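Local coordinates for SusD-like carbohydrate binding protein BF1063 (Bacteroides fragilis NCTC 9343, PDB 3I4G) that probably binds carbohydrate at the bacterial outer membrane, as a SusD-family lipoprotein that would help to capture glycans for uptake, at residues C102-L106 against A125-R129; R120-E124 against E191-A195; Y288-K294 against D314-L319; I414-R420 against E443-E447. One frame throughout, in Å; residues are numbered along the deposited sequence. Where two conformers were deposited one is given.

Contact 1: residues C102-L106 against A125-R129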
loop_
_atom_site.group_PDB
_atom_site.type_symbol
_atom_site.label_atom_id
_atom_site.label_comp_id
_atom_site.label_asym_id
_atom_site.label_seq_id
_atom_site.Cartn_x
_atom_site.Cartn_y
_atom_site.Cartn_z
ATOM N N CYS A 102 15.906 -10.836 12.923
ATOM C CA CYS A 102 16.115 -9.633 13.716
ATOM C C CYS A 102 16.482 -9.987 15.136
ATOM O O CYS A 102 17.363 -9.346 15.755
ATOM C CB CYS A 102 14.868 -8.744 13.741
ATOM S SG CYS A 102 14.470 -7.897 12.172
ATOM N N ASN A 103 15.819 -10.999 15.677
ATOM C CA ASN A 103 16.113 -11.439 17.049
ATOM C C ASN A 103 17.538 -11.943 17.168
ATOM O O ASN A 103 18.237 -11.636 18.165
ATOM C CB ASN A 103 15.074 -12.469 17.539
ATOM C CG ASN A 103 13.704 -11.848 17.728
ATOM O OD1 ASN A 103 13.579 -10.625 17.805
ATOM N ND2 ASN A 103 12.665 -12.694 17.826
ATOM N N ARG A 104 17.997 -12.714 16.194
ATOM C CA ARG A 104 19.372 -13.192 16.240
ATOM C C ARG A 104 20.351 -12.026 16.101
ATOM O O ARG A 104 21.373 -11.982 16.799
ATOM C CB ARG A 104 19.604 -14.260 15.167
ATOM C CG ARG A 104 18.898 -15.558 15.494
ATOM C CD ARG A 104 19.197 -16.619 14.462
ATOM N NE ARG A 104 18.471 -17.848 14.746
ATOM N N PHE A 105 20.053 -11.084 15.219
ATOM C CA PHE A 105 20.899 -9.916 15.054
ATOM C C PHE A 105 21.024 -9.122 16.343
ATOM O O PHE A 105 22.150 -8.764 16.733
ATOM C CB PHE A 105 20.306 -9.016 13.964
ATOM C CG PHE A 105 21.121 -7.780 13.673
ATOM C CD1 PHE A 105 20.984 -6.615 14.419
ATOM C CD2 PHE A 105 21.997 -7.761 12.603
ATOM C CE1 PHE A 105 21.731 -5.477 14.115
ATOM C CE2 PHE A 105 22.757 -6.625 12.320
ATOM C CZ PHE A 105 22.617 -5.496 13.072
ATOM N N LEU A 106 19.899 -8.886 17.012
ATOM C CA LEU A 106 19.867 -8.069 18.230
ATOM C C LEU A 106 20.614 -8.748 19.351
ATOM O O LEU A 106 21.293 -8.066 20.135
ATOM C CB LEU A 106 18.426 -7.741 18.590
ATOM C CG LEU A 106 17.791 -6.696 17.670
ATOM C CD1 LEU A 106 16.276 -6.705 17.826
ATOM C CD2 LEU A 106 18.424 -5.280 17.931
ATOM N N ALA A 125 17.403 -2.621 13.186
ATOM C CA ALA A 125 16.858 -3.954 13.421
ATOM C C ALA A 125 15.574 -3.898 14.226
ATOM O O ALA A 125 14.621 -4.647 13.945
ATOM C CB ALA A 125 17.893 -4.849 14.126
ATOM N N ARG A 126 15.515 -3.015 15.219
ATOM C CA ARG A 126 14.280 -2.879 15.999
ATOM C C ARG A 126 13.135 -2.313 15.157
ATOM O O ARG A 126 12.000 -2.744 15.280
ATOM C CB ARG A 126 14.505 -2.032 17.258
ATOM C CG ARG A 126 15.430 -2.719 18.272
ATOM C CD ARG A 126 15.728 -1.800 19.427
ATOM N NE ARG A 126 14.614 -1.715 20.345
ATOM C CZ ARG A 126 14.642 -1.000 21.467
ATOM N NH1 ARG A 126 15.686 -0.240 21.755
ATOM N NH2 ARG A 126 13.613 -1.027 22.293
ATOM N N PHE A 127 13.444 -1.339 14.317
ATOM C CA PHE A 127 12.431 -0.793 13.416
ATOM C C PHE A 127 11.881 -1.878 12.526
ATOM O O PHE A 127 10.679 -2.054 12.417
ATOM C CB PHE A 127 13.028 0.322 12.560
ATOM C CG PHE A 127 12.155 0.716 11.388
ATOM C CD1 PHE A 127 11.046 1.523 11.579
ATOM C CD2 PHE A 127 12.447 0.271 10.111
ATOM C CE1 PHE A 127 10.239 1.881 10.504
ATOM C CE2 PHE A 127 11.630 0.645 9.042
ATOM C CZ PHE A 127 10.524 1.448 9.256
ATOM N N LEU A 128 12.768 -2.619 11.879
ATOM C CA LEU A 128 12.353 -3.675 10.961
ATOM C C LEU A 128 11.538 -4.752 11.676
ATOM O O LEU A 128 10.490 -5.161 11.170
ATOM C CB LEU A 128 13.562 -4.278 10.247
ATOM C CG LEU A 128 14.236 -3.350 9.252
ATOM C CD1 LEU A 128 15.574 -3.927 8.806
ATOM C CD2 LEU A 128 13.327 -3.048 8.006
ATOM N N ARG A 129 11.971 -5.188 12.856
ATOM C CA ARG A 129 11.219 -6.184 13.597
ATOM C C ARG A 129 9.841 -5.653 13.969
ATOM O O ARG A 129 8.816 -6.353 13.841
ATOM C CB ARG A 129 12.003 -6.585 14.858
ATOM C CG ARG A 129 11.243 -7.569 15.735
ATOM C CD ARG A 129 12.056 -8.010 16.958
ATOM N NE ARG A 129 12.320 -6.919 17.878
ATOM C CZ ARG A 129 12.932 -7.073 19.051
ATOM N NH1 ARG A 129 13.340 -8.262 19.448
ATOM N NH2 ARG A 129 13.112 -6.036 19.835
#
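An antiparallel helix hairpin, helix 86-109 followed by helix 116-139, brings Cys-102, Asn-103, Phe-105 and Leu-106 against Ala-125, Arg-126 and Arg-129. The short segments run at 160° to each other with their axes 9.7 Å apart. Small residues make the closest backbone approach possible: the CA atoms of Cys-102 and Ala-125 are 5.7 Å apart, and the Cys-102 thiol fits over the opposing helical turn, its SG 3.7 Å from Ala-125 O and close to the backbone of Arg-129. Ala-125 offers a single methyl, which suits a place where two larger side chains converge. Its CB lies 3.6 Å from Phe-105 CD1, and the CD2 branch of Leu-106 leans on the same methyl and on CG of Arg-126.

Arg-129 supplies the polar part. Its chain leaves the helix extended, then bends at CG-CD (chi3 65°), which turns the guanidinium across the Asn-103 amide. Arg-129 NH1 donates to Asn-103 OD1 at 2.9 Å, near the guanidinium plane, while the two flat groups stand 71° apart. Over one face of the guanidinium sits Leu-106 CD1, 3.6 Å from Arg-129 CZ, so an apolar branch packs where no N-H points. Glu-173 on helix 163-180 pairs with both Arg-129 and Arg-126, and Val-146 O accepts from Asn-103 ND2, which fixes the amide's orientation. Phe-105 also meets Trp-18 edge-to-face. The whole is an antiparallel helix hairpin with an arginine-amide hydrogen bond at one side, consistent with the TPR-like helical packing of the SusD family.

Contact 2: residues R120-E124 against E191-A195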
loop_
_atom_site.group_PDB
_atom_site.type_symbol
_atom_site.label_atom_id
_atom_site.label_comp_id
_atom_site.label_asym_id
_atom_site.label_seq_id
_atom_site.Cartn_x
_atom_site.Cartn_y
_atom_site.Cartn_z
ATOM N N ARG A 120 23.071 2.746 15.744
ATOM C CA ARG A 120 22.177 2.906 14.600
ATOM C C ARG A 120 21.637 1.574 14.124
ATOM O O ARG A 120 20.431 1.421 13.907
ATOM C CB ARG A 120 22.912 3.613 13.471
ATOM C CG ARG A 120 22.028 3.789 12.260
ATOM C CD ARG A 120 22.800 4.439 11.157
ATOM N NE ARG A 120 21.961 4.594 9.971
ATOM C CZ ARG A 120 22.382 5.145 8.838
ATOM N NH1 ARG A 120 23.603 5.646 8.727
ATOM N NH2 ARG A 120 21.552 5.231 7.799
HETATM N N MSE A 121 22.508 0.600 13.954
HETATM C CA MSE A 121 22.071 -0.695 13.408
HETATM C C MSE A 121 21.112 -1.435 14.336
HETATM O O MSE A 121 20.161 -2.062 13.876
HETATM C CB MSE A 121 23.258 -1.571 13.092
HETATM C CG MSE A 121 24.117 -0.976 11.941
HETATM SE SE MSE A 121 25.397 -2.257 11.242
HETATM C CE MSE A 121 26.624 -2.024 12.633
ATOM N N ILE A 122 21.282 -1.292 15.643
ATOM C CA ILE A 122 20.338 -1.843 16.604
ATOM C C ILE A 122 18.975 -1.193 16.378
ATOM O O ILE A 122 17.957 -1.859 16.338
ATOM C CB ILE A 122 20.780 -1.619 18.053
ATOM C CG1 ILE A 122 21.970 -2.526 18.367
ATOM C CG2 ILE A 122 19.608 -1.876 19.030
ATOM C CD1 ILE A 122 22.705 -2.196 19.654
ATOM N N ALA A 123 18.959 0.137 16.240
ATOM C CA ALA A 123 17.696 0.825 15.948
ATOM C C ALA A 123 17.064 0.363 14.637
ATOM O O ALA A 123 15.828 0.215 14.548
ATOM C CB ALA A 123 17.928 2.334 15.937
ATOM N N GLU A 124 17.867 0.127 13.605
ATOM C CA GLU A 124 17.340 -0.359 12.325
ATOM C C GLU A 124 16.722 -1.724 12.487
ATOM O O GLU A 124 15.639 -1.970 11.964
ATOM C CB GLU A 124 18.437 -0.368 11.284
ATOM C CG GLU A 124 18.937 1.030 10.964
ATOM C CD GLU A 124 19.976 1.036 9.906
ATOM O OE1 GLU A 124 19.623 1.049 8.707
ATOM O OE2 GLU A 124 21.166 1.021 10.260
ATOM N N GLU A 191 22.861 5.907 1.073
ATOM C CA GLU A 191 22.085 5.179 2.059
ATOM C C GLU A 191 20.584 5.127 1.696
ATOM O O GLU A 191 19.739 4.715 2.495
ATOM C CB GLU A 191 22.329 5.803 3.445
ATOM C CG GLU A 191 23.716 5.497 3.993
ATOM C CD GLU A 191 24.002 6.140 5.329
ATOM O OE1 GLU A 191 23.078 6.716 5.918
ATOM O OE2 GLU A 191 25.193 6.086 5.705
ATOM N N ALA A 192 20.248 5.436 0.434
ATOM C CA ALA A 192 18.866 5.362 -0.008
ATOM C C ALA A 192 18.263 4.018 0.302
ATOM O O ALA A 192 18.858 2.998 -0.030
ATOM C CB ALA A 192 18.776 5.632 -1.528
ATOM N N GLY A 193 17.095 4.029 0.940
ATOM C CA GLY A 193 16.415 2.816 1.332
ATOM C C GLY A 193 16.538 2.532 2.814
ATOM O O GLY A 193 15.714 1.832 3.381
ATOM N N ARG A 194 17.568 3.064 3.454
ATOM C CA ARG A 194 17.758 2.848 4.913
ATOM C C ARG A 194 16.704 3.612 5.705
ATOM O O ARG A 194 16.237 4.691 5.288
ATOM C CB ARG A 194 19.142 3.287 5.362
ATOM C CG ARG A 194 20.305 2.592 4.680
ATOM C CD ARG A 194 20.745 1.316 5.307
ATOM N NE ARG A 194 21.369 1.463 6.641
ATOM C CZ ARG A 194 22.642 1.738 6.900
ATOM N NH1 ARG A 194 23.500 2.058 5.951
ATOM N NH2 ARG A 194 23.043 1.800 8.154
ATOM N N ALA A 195 16.307 3.061 6.842
ATOM C CA ALA A 195 15.290 3.676 7.714
ATOM C C ALA A 195 15.781 4.922 8.442
ATOM O O ALA A 195 16.818 4.888 9.070
ATOM C CB ALA A 195 14.776 2.658 8.751
HETATM O O HOH W 1 19.273 3.899 8.953
#
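Arg-120 and Arg-194 lie flat on one another, each held by a glutamate from the other segment. The guanidinium planes are 16° apart and their centres 3.9 Å, with Arg-194 NH2 over the middle of the Arg-120 group. Arg-194 takes Glu-124 side-on: Arg-194 NE donates to Glu-124 OE1 at 2.7 Å with a nearly straight bond (175°), and Arg-194 NH2 donates to Glu-124 OE2 at 2.9 Å. Both bonds come from the syn side of a carboxylate almost coplanar with the guanidinium. Arg-120 grips Glu-191 differently. Arg-120 NH1 and NH2 converge on Glu-191 OE1, NH2 at 2.8 Å, and reach that oxygen from above the carboxylate plane; a weak bond runs from NH1 to OE2.

The torsions explain the two approaches. Arg-120, with chi1 to chi4 all near 180°, stretches from helix 116-139 to Glu-191, whereas Arg-194 is bent at chi2 and chi3, turning its guanidinium flat against one face of the Arg-120 group. A type II turn from Glu-191 to Arg-194 places both side chains toward the helix, and Gly-193 suits a turn position whose positive phi would crowd a CB. Farther out, a water accepts from Arg-120 NH2 and donates to Ala-195 O at 2.6 Å. Tyr-32 OH is hydrogen-bonded to both Glu-124 OE1 and Ala-195 N, tying helix 21-33 to the network, while Pro-182 and Ile-187 touch Arg-120. The two carboxylates, each at a guanidinium edge, probably balance the charge of the arginine pair and let the groups stack while their N-H edges remain paired.

Contact 3: residues Y288-K294 against D314-L319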
loop_
_atom_site.group_PDB
_atom_site.type_symbol
_atom_site.label_atom_id
_atom_site.label_comp_id
_atom_site.label_asym_id
_atom_site.label_seq_id
_atom_site.Cartn_x
_atom_site.Cartn_y
_atom_site.Cartn_z
ATOM N N TYR A 288 -12.461 4.939 -9.826
ATOM C CA TYR A 288 -12.670 5.886 -10.904
ATOM C C TYR A 288 -13.688 6.980 -10.561
ATOM O O TYR A 288 -13.463 8.160 -10.857
ATOM C CB TYR A 288 -13.084 5.166 -12.208
ATOM C CG TYR A 288 -13.620 6.133 -13.220
ATOM C CD1 TYR A 288 -12.743 6.991 -13.888
ATOM C CD2 TYR A 288 -14.976 6.249 -13.488
ATOM C CE1 TYR A 288 -13.221 7.922 -14.785
ATOM C CE2 TYR A 288 -15.438 7.221 -14.401
ATOM C CZ TYR A 288 -14.525 8.041 -15.007
ATOM O OH TYR A 288 -14.933 9.015 -15.939
ATOM N N GLU A 289 -14.789 6.606 -9.942
ATOM C CA GLU A 289 -15.872 7.515 -9.599
ATOM C C GLU A 289 -15.590 8.421 -8.403
ATOM O O GLU A 289 -16.330 9.367 -8.168
ATOM C CB GLU A 289 -17.128 6.695 -9.292
ATOM C CG GLU A 289 -17.662 5.947 -10.493
ATOM C CD GLU A 289 -18.602 4.823 -10.153
ATOM O OE1 GLU A 289 -19.028 4.701 -8.977
ATOM O OE2 GLU A 289 -18.894 4.027 -11.059
ATOM N N SER A 290 -14.523 8.140 -7.669
ATOM C CA SER A 290 -14.255 8.864 -6.437
ATOM C C SER A 290 -13.612 10.243 -6.666
ATOM O O SER A 290 -13.826 11.168 -5.874
ATOM C CB SER A 290 -13.391 7.975 -5.506
ATOM O OG SER A 290 -13.361 8.570 -4.211
ATOM N N TYR A 291 -12.832 10.392 -7.718
ATOM C CA TYR A 291 -12.112 11.615 -7.984
ATOM C C TYR A 291 -13.082 12.781 -8.216
ATOM O O TYR A 291 -14.082 12.639 -8.911
ATOM C CB TYR A 291 -11.213 11.458 -9.207
ATOM C CG TYR A 291 -10.119 10.458 -9.051
ATOM C CD1 TYR A 291 -8.891 10.803 -8.548
ATOM C CD2 TYR A 291 -10.307 9.149 -9.432
ATOM C CE1 TYR A 291 -7.878 9.865 -8.374
ATOM C CE2 TYR A 291 -9.313 8.219 -9.273
ATOM C CZ TYR A 291 -8.107 8.568 -8.752
ATOM O OH TYR A 291 -7.088 7.635 -8.597
ATOM N N GLU A 292 -12.824 13.931 -7.625
ATOM C CA GLU A 292 -13.654 15.090 -7.899
ATOM C C GLU A 292 -13.521 15.603 -9.327
ATOM O O GLU A 292 -12.603 15.258 -10.050
ATOM C CB GLU A 292 -13.268 16.210 -6.939
ATOM C CG GLU A 292 -13.594 15.897 -5.493
ATOM C CD GLU A 292 -12.795 16.708 -4.476
ATOM O OE1 GLU A 292 -12.074 17.659 -4.830
ATOM O OE2 GLU A 292 -12.957 16.421 -3.263
ATOM N N PHE A 293 -14.469 16.465 -9.737
ATOM C CA PHE A 293 -14.262 17.275 -10.902
ATOM C C PHE A 293 -13.173 18.289 -10.527
ATOM O O PHE A 293 -12.862 18.519 -9.354
ATOM C CB PHE A 293 -15.550 18.003 -11.313
ATOM C CG PHE A 293 -16.592 17.100 -11.917
ATOM C CD1 PHE A 293 -16.379 16.522 -13.164
ATOM C CD2 PHE A 293 -17.801 16.883 -11.295
ATOM C CE1 PHE A 293 -17.361 15.718 -13.731
ATOM C CE2 PHE A 293 -18.762 16.062 -11.863
ATOM C CZ PHE A 293 -18.539 15.491 -13.068
ATOM N N LYS A 294 -12.625 18.954 -11.532
ATOM C CA LYS A 294 -11.550 19.930 -11.338
ATOM C C LYS A 294 -11.929 21.083 -10.416
ATOM O O LYS A 294 -11.045 21.643 -9.756
ATOM C CB LYS A 294 -11.119 20.491 -12.695
ATOM C CG LYS A 294 -10.309 19.531 -13.468
ATOM C CD LYS A 294 -8.857 19.651 -13.204
ATOM C CE LYS A 294 -8.244 20.851 -13.917
ATOM N NZ LYS A 294 -6.749 20.774 -13.768
ATOM N N ASP A 314 -11.593 16.892 -17.171
ATOM C CA ASP A 314 -12.284 17.751 -16.195
ATOM C C ASP A 314 -12.361 17.068 -14.819
ATOM O O ASP A 314 -13.202 17.394 -13.992
ATOM C CB ASP A 314 -13.679 18.184 -16.678
ATOM C CG ASP A 314 -14.103 19.540 -16.125
ATOM O OD1 ASP A 314 -13.395 20.096 -15.261
ATOM O OD2 ASP A 314 -15.138 20.072 -16.612
ATOM N N ARG A 315 -11.432 16.143 -14.563
ATOM C CA ARG A 315 -11.325 15.483 -13.282
ATOM C C ARG A 315 -10.003 15.795 -12.619
ATOM O O ARG A 315 -9.033 16.166 -13.267
ATOM C CB ARG A 315 -11.431 13.950 -13.425
ATOM C CG ARG A 315 -12.716 13.453 -14.098
ATOM C CD ARG A 315 -13.983 13.655 -13.251
ATOM N NE ARG A 315 -14.030 12.768 -12.080
ATOM C CZ ARG A 315 -14.260 11.468 -12.127
ATOM N NH1 ARG A 315 -14.447 10.850 -13.285
ATOM N NH2 ARG A 315 -14.259 10.766 -11.013
ATOM N N ASP A 316 -9.973 15.577 -11.306
ATOM C CA ASP A 316 -8.745 15.669 -10.506
ATOM C C ASP A 316 -7.592 15.091 -11.343
ATOM O O ASP A 316 -7.704 13.973 -11.839
ATOM C CB ASP A 316 -8.962 14.869 -9.230
ATOM C CG ASP A 316 -7.877 15.075 -8.175
ATOM O OD1 ASP A 316 -6.677 15.028 -8.491
ATOM O OD2 ASP A 316 -8.265 15.192 -7.002
ATOM N N PRO A 317 -6.473 15.832 -11.487
ATOM C CA PRO A 317 -5.353 15.322 -12.264
ATOM C C PRO A 317 -4.844 13.984 -11.768
ATOM O O PRO A 317 -4.271 13.231 -12.572
ATOM C CB PRO A 317 -4.273 16.424 -12.113
ATOM C CG PRO A 317 -5.048 17.643 -11.860
ATOM C CD PRO A 317 -6.227 17.210 -11.034
ATOM N N ARG A 318 -5.053 13.675 -10.481
ATOM C CA ARG A 318 -4.568 12.377 -9.963
ATOM C C ARG A 318 -5.263 11.186 -10.590
ATOM O O ARG A 318 -4.694 10.082 -10.531
ATOM C CB ARG A 318 -4.696 12.328 -8.434
ATOM C CG ARG A 318 -3.691 13.248 -7.766
ATOM C CD ARG A 318 -3.934 13.410 -6.302
ATOM N NE ARG A 318 -5.114 14.252 -6.050
ATOM C CZ ARG A 318 -5.540 14.608 -4.849
ATOM N NH1 ARG A 318 -4.887 14.247 -3.758
ATOM N NH2 ARG A 318 -6.640 15.352 -4.744
ATOM N N LEU A 319 -6.439 11.381 -11.214
ATOM C CA LEU A 319 -7.086 10.249 -11.880
ATOM C C LEU A 319 -6.221 9.782 -13.038
ATOM O O LEU A 319 -5.745 8.654 -13.044
ATOM C CB LEU A 319 -8.471 10.665 -12.343
ATOM C CG LEU A 319 -9.412 9.608 -12.917
ATOM C CD1 LEU A 319 -10.840 10.176 -12.916
ATOM C CD2 LEU A 319 -8.999 9.132 -14.324
HETATM O O HOH W 2 -10.568 14.209 -5.929
#
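A single beta bridge, Phe-293 with Arg-315, joins the loop after helix 285-288 to the capped start of helix 317-322. Two backbone hydrogen bonds define it: Asp-316 N to Glu-292 O at 2.9 Å and Lys-294 N to Asp-314 O at 3.0 Å.

The side-chain hydrogen bonds centre on Arg-315, whose chain, bent at chi2 and chi3, curls back to the loop backbone. Its NE and NH2 both donate to Tyr-291 O. Arg-315 NH2 also donates to Tyr-288 O at 2.7 Å, so a long cationic side chain reaches two loop carbonyls at once. Asp-316 is the N-cap: its OD1 accepts from Arg-318 N, and its carboxylate takes Arg-318 NE and NH2 side-on, a short acid suited to both tasks. A water links Asp-316 OD2 to Glu-292 N.

Aromatic contacts complete the junction. Arg-315 CZ lies over the Tyr-288 ring, 4.8 Å from its centroid, in a cation-pi contact with the planes 75° apart. Phe-299 gives Arg-315 a further cation-pi partner, and Leu-311 O binds Tyr-288 OH. Leu-319 covers one face of the Tyr-291 ring in a CH-pi contact: Leu-319 CB stands 3.7 Å from the ring centroid, 11° off the normal, while Leu-319 CD1 reaches on to Tyr-288 CE1 at 3.8 Å.

Contact 4: residues I414-R420 against E443-E447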
loop_
_atom_site.group_PDB
_atom_site.type_symbol
_atom_site.label_atom_id
_atom_site.label_comp_id
_atom_site.label_asym_id
_atom_site.label_seq_id
_atom_site.Cartn_x
_atom_site.Cartn_y
_atom_site.Cartn_z
ATOM N N ILE A 414 -4.137 19.066 4.536
ATOM C CA ILE A 414 -4.903 18.672 3.368
ATOM C C ILE A 414 -4.712 19.606 2.169
ATOM O O ILE A 414 -4.635 19.135 1.027
ATOM C CB ILE A 414 -6.400 18.516 3.735
ATOM C CG1 ILE A 414 -7.180 17.928 2.568
ATOM C CG2 ILE A 414 -7.006 19.843 4.227
ATOM C CD1 ILE A 414 -8.494 17.232 3.033
ATOM N N ASN A 415 -4.601 20.903 2.418
ATOM C CA ASN A 415 -4.444 21.843 1.304
ATOM C C ASN A 415 -3.009 21.871 0.760
ATOM O O ASN A 415 -2.780 22.278 -0.380
ATOM C CB ASN A 415 -4.957 23.218 1.689
ATOM C CG ASN A 415 -6.408 23.201 1.960
ATOM O OD1 ASN A 415 -7.104 22.334 1.454
ATOM N ND2 ASN A 415 -6.880 24.148 2.754
ATOM N N ALA A 416 -2.037 21.431 1.550
ATOM C CA ALA A 416 -0.676 21.271 1.031
ATOM C C ALA A 416 -0.637 20.069 0.083
ATOM O O ALA A 416 0.066 20.104 -0.942
ATOM C CB ALA A 416 0.314 21.107 2.182
ATOM N N VAL A 417 -1.407 19.031 0.393
ATOM C CA VAL A 417 -1.520 17.859 -0.475
ATOM C C VAL A 417 -2.297 18.219 -1.725
ATOM O O VAL A 417 -1.825 18.000 -2.849
ATOM C CB VAL A 417 -2.200 16.707 0.261
ATOM C CG1 VAL A 417 -2.463 15.528 -0.646
ATOM C CG2 VAL A 417 -1.305 16.276 1.431
ATOM N N ARG A 418 -3.426 18.883 -1.566
ATOM C CA ARG A 418 -4.215 19.283 -2.739
ATOM C C ARG A 418 -3.540 20.364 -3.591
ATOM O O ARG A 418 -3.745 20.450 -4.809
ATOM C CB ARG A 418 -5.592 19.771 -2.314
ATOM C CG ARG A 418 -6.473 18.647 -1.791
ATOM C CD ARG A 418 -7.771 19.121 -1.202
ATOM N NE ARG A 418 -8.672 19.726 -2.173
ATOM C CZ ARG A 418 -9.505 19.054 -2.971
ATOM N NH1 ARG A 418 -9.514 17.721 -3.011
ATOM N NH2 ARG A 418 -10.286 19.740 -3.790
ATOM N N GLY A 419 -2.758 21.205 -2.934
ATOM C CA GLY A 419 -2.081 22.333 -3.558
ATOM C C GLY A 419 -0.794 22.018 -4.267
ATOM O O GLY A 419 -0.189 22.897 -4.851
ATOM N N ARG A 420 -0.376 20.755 -4.234
ATOM C CA ARG A 420 0.766 20.292 -4.969
ATOM C C ARG A 420 0.687 20.864 -6.380
ATOM O O ARG A 420 -0.374 20.782 -7.002
ATOM C CB ARG A 420 0.720 18.740 -4.987
ATOM C CG ARG A 420 1.893 18.091 -5.606
ATOM C CD ARG A 420 1.626 16.649 -5.940
ATOM N NE ARG A 420 1.288 15.816 -4.790
ATOM C CZ ARG A 420 2.184 15.238 -4.001
ATOM N NH1 ARG A 420 3.476 15.460 -4.134
ATOM N NH2 ARG A 420 1.770 14.461 -3.007
ATOM N N GLU A 443 -9.925 12.264 0.900
ATOM C CA GLU A 443 -8.705 12.783 0.340
ATOM C C GLU A 443 -7.612 11.735 0.434
ATOM O O GLU A 443 -6.816 11.590 -0.481
ATOM C CB GLU A 443 -8.293 14.081 1.043
ATOM C CG GLU A 443 -7.143 14.767 0.365
ATOM C CD GLU A 443 -7.531 15.307 -1.018
ATOM O OE1 GLU A 443 -8.718 15.688 -1.257
ATOM O OE2 GLU A 443 -6.644 15.392 -1.881
ATOM N N ARG A 444 -7.543 11.027 1.552
ATOM C CA ARG A 444 -6.597 9.998 1.722
ATOM C C ARG A 444 -6.789 8.906 0.655
ATOM O O ARG A 444 -5.832 8.385 0.078
ATOM C CB ARG A 444 -6.730 9.429 3.141
ATOM C CG ARG A 444 -5.758 8.408 3.490
ATOM C CD ARG A 444 -6.029 7.939 4.952
ATOM N NE ARG A 444 -5.115 6.888 5.281
ATOM C CZ ARG A 444 -3.978 7.015 5.931
ATOM N NH1 ARG A 444 -3.561 8.190 6.417
ATOM N NH2 ARG A 444 -3.262 5.935 6.088
ATOM N N ARG A 445 -8.029 8.524 0.378
ATOM C CA ARG A 445 -8.332 7.535 -0.664
ATOM C C ARG A 445 -7.769 7.973 -2.005
ATOM O O ARG A 445 -7.098 7.206 -2.705
ATOM C CB ARG A 445 -9.843 7.335 -0.793
ATOM C CG ARG A 445 -10.186 6.266 -1.768
ATOM C CD ARG A 445 -11.649 6.053 -2.003
ATOM N NE ARG A 445 -11.836 4.820 -2.821
ATOM C CZ ARG A 445 -12.996 4.355 -3.249
ATOM N NH1 ARG A 445 -14.122 4.988 -3.002
ATOM N NH2 ARG A 445 -13.014 3.248 -3.966
ATOM N N ILE A 446 -8.019 9.216 -2.371
ATOM C CA ILE A 446 -7.547 9.712 -3.649
ATOM C C ILE A 446 -6.037 9.844 -3.699
ATOM O O ILE A 446 -5.361 9.348 -4.604
ATOM C CB ILE A 446 -8.197 11.088 -3.962
ATOM C CG1 ILE A 446 -9.715 10.977 -4.092
ATOM C CG2 ILE A 446 -7.581 11.718 -5.223
ATOM C CD1 ILE A 446 -10.213 9.908 -5.040
ATOM N N GLU A 447 -5.468 10.455 -2.669
ATOM C CA GLU A 447 -4.023 10.695 -2.667
ATOM C C GLU A 447 -3.209 9.422 -2.722
ATOM O O GLU A 447 -2.209 9.358 -3.444
ATOM C CB GLU A 447 -3.650 11.516 -1.440
ATOM C CG GLU A 447 -2.179 11.767 -1.293
ATOM C CD GLU A 447 -1.549 12.617 -2.376
ATOM O OE1 GLU A 447 -2.285 13.315 -3.097
ATOM O OE2 GLU A 447 -0.313 12.580 -2.501
HETATM O O HOH W 3 -1.477 15.570 -4.335
#
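The guanidinium of Arg-418 meets the Glu-443 carboxylate at its edge, with the two planes 87° apart, whereas the Arg-420 guanidinium and Glu-447 carboxylate planes are nearly parallel, 9° apart. These two salt bridges join helix 414-418 and the turn after it to the C-terminal end of helix 433-447, a helix-helix contact in the SusD-family region. The axes of 414-418 and 443-447, 11.5 Å apart and 29° from parallel, leave room for long charged side chains.

Arg-418 NH1 donates to Glu-443 OE1 at 2.8 Å, and Arg-420 NH2 to Glu-447 OE2 at 2.9 Å, each on the syn side of its acid. The second bond is markedly bent. In both glutamates CG is anti to the backbone N and the chain bends at chi2, turning the carboxylate toward segment 414-420. The aliphatic part of Glu-443 is used too, Ile-414 CD1 packing on Glu-443 CB at 3.7 Å. Separately, Val-417 CG1 lies against Glu-447 OE1.

Both buried acids have more than one arginine partner, which would be expected to favour their ionised form: Arg-318 NH1 bridges Glu-443 OE2 and Glu-447 OE1, and Arg-386 adds to Glu-447 OE2. The arginines are shared with Glu-292 (Arg-418) and Glu-250 (Arg-420). A water closes the end of the contact, accepting from Arg-420 NE at 2.8 Å and donating to Val-417 O and to Glu-447 OE1.

In the fold
Along the chain, contacts 1 and 2 come first and interleave, and both use helix 116-139; contacts 3 and 4 follow in series within the SusD-family region. Contacts 1 and 2 have centres about 11 Å apart and touch through packing of Phe-127 on Ala-195, so one helix carries two neighbouring interfaces. Contacts 3 and 4, about 12 Å between centres, are coupled by Arg-318. The two pairs are well separated: contact 3 lies about 42 Å from contact 1, centre to centre, across the middle of the chain. The four contacts thus form two separate clusters, one in the N-terminal part of the fold and one in the SusD-family region.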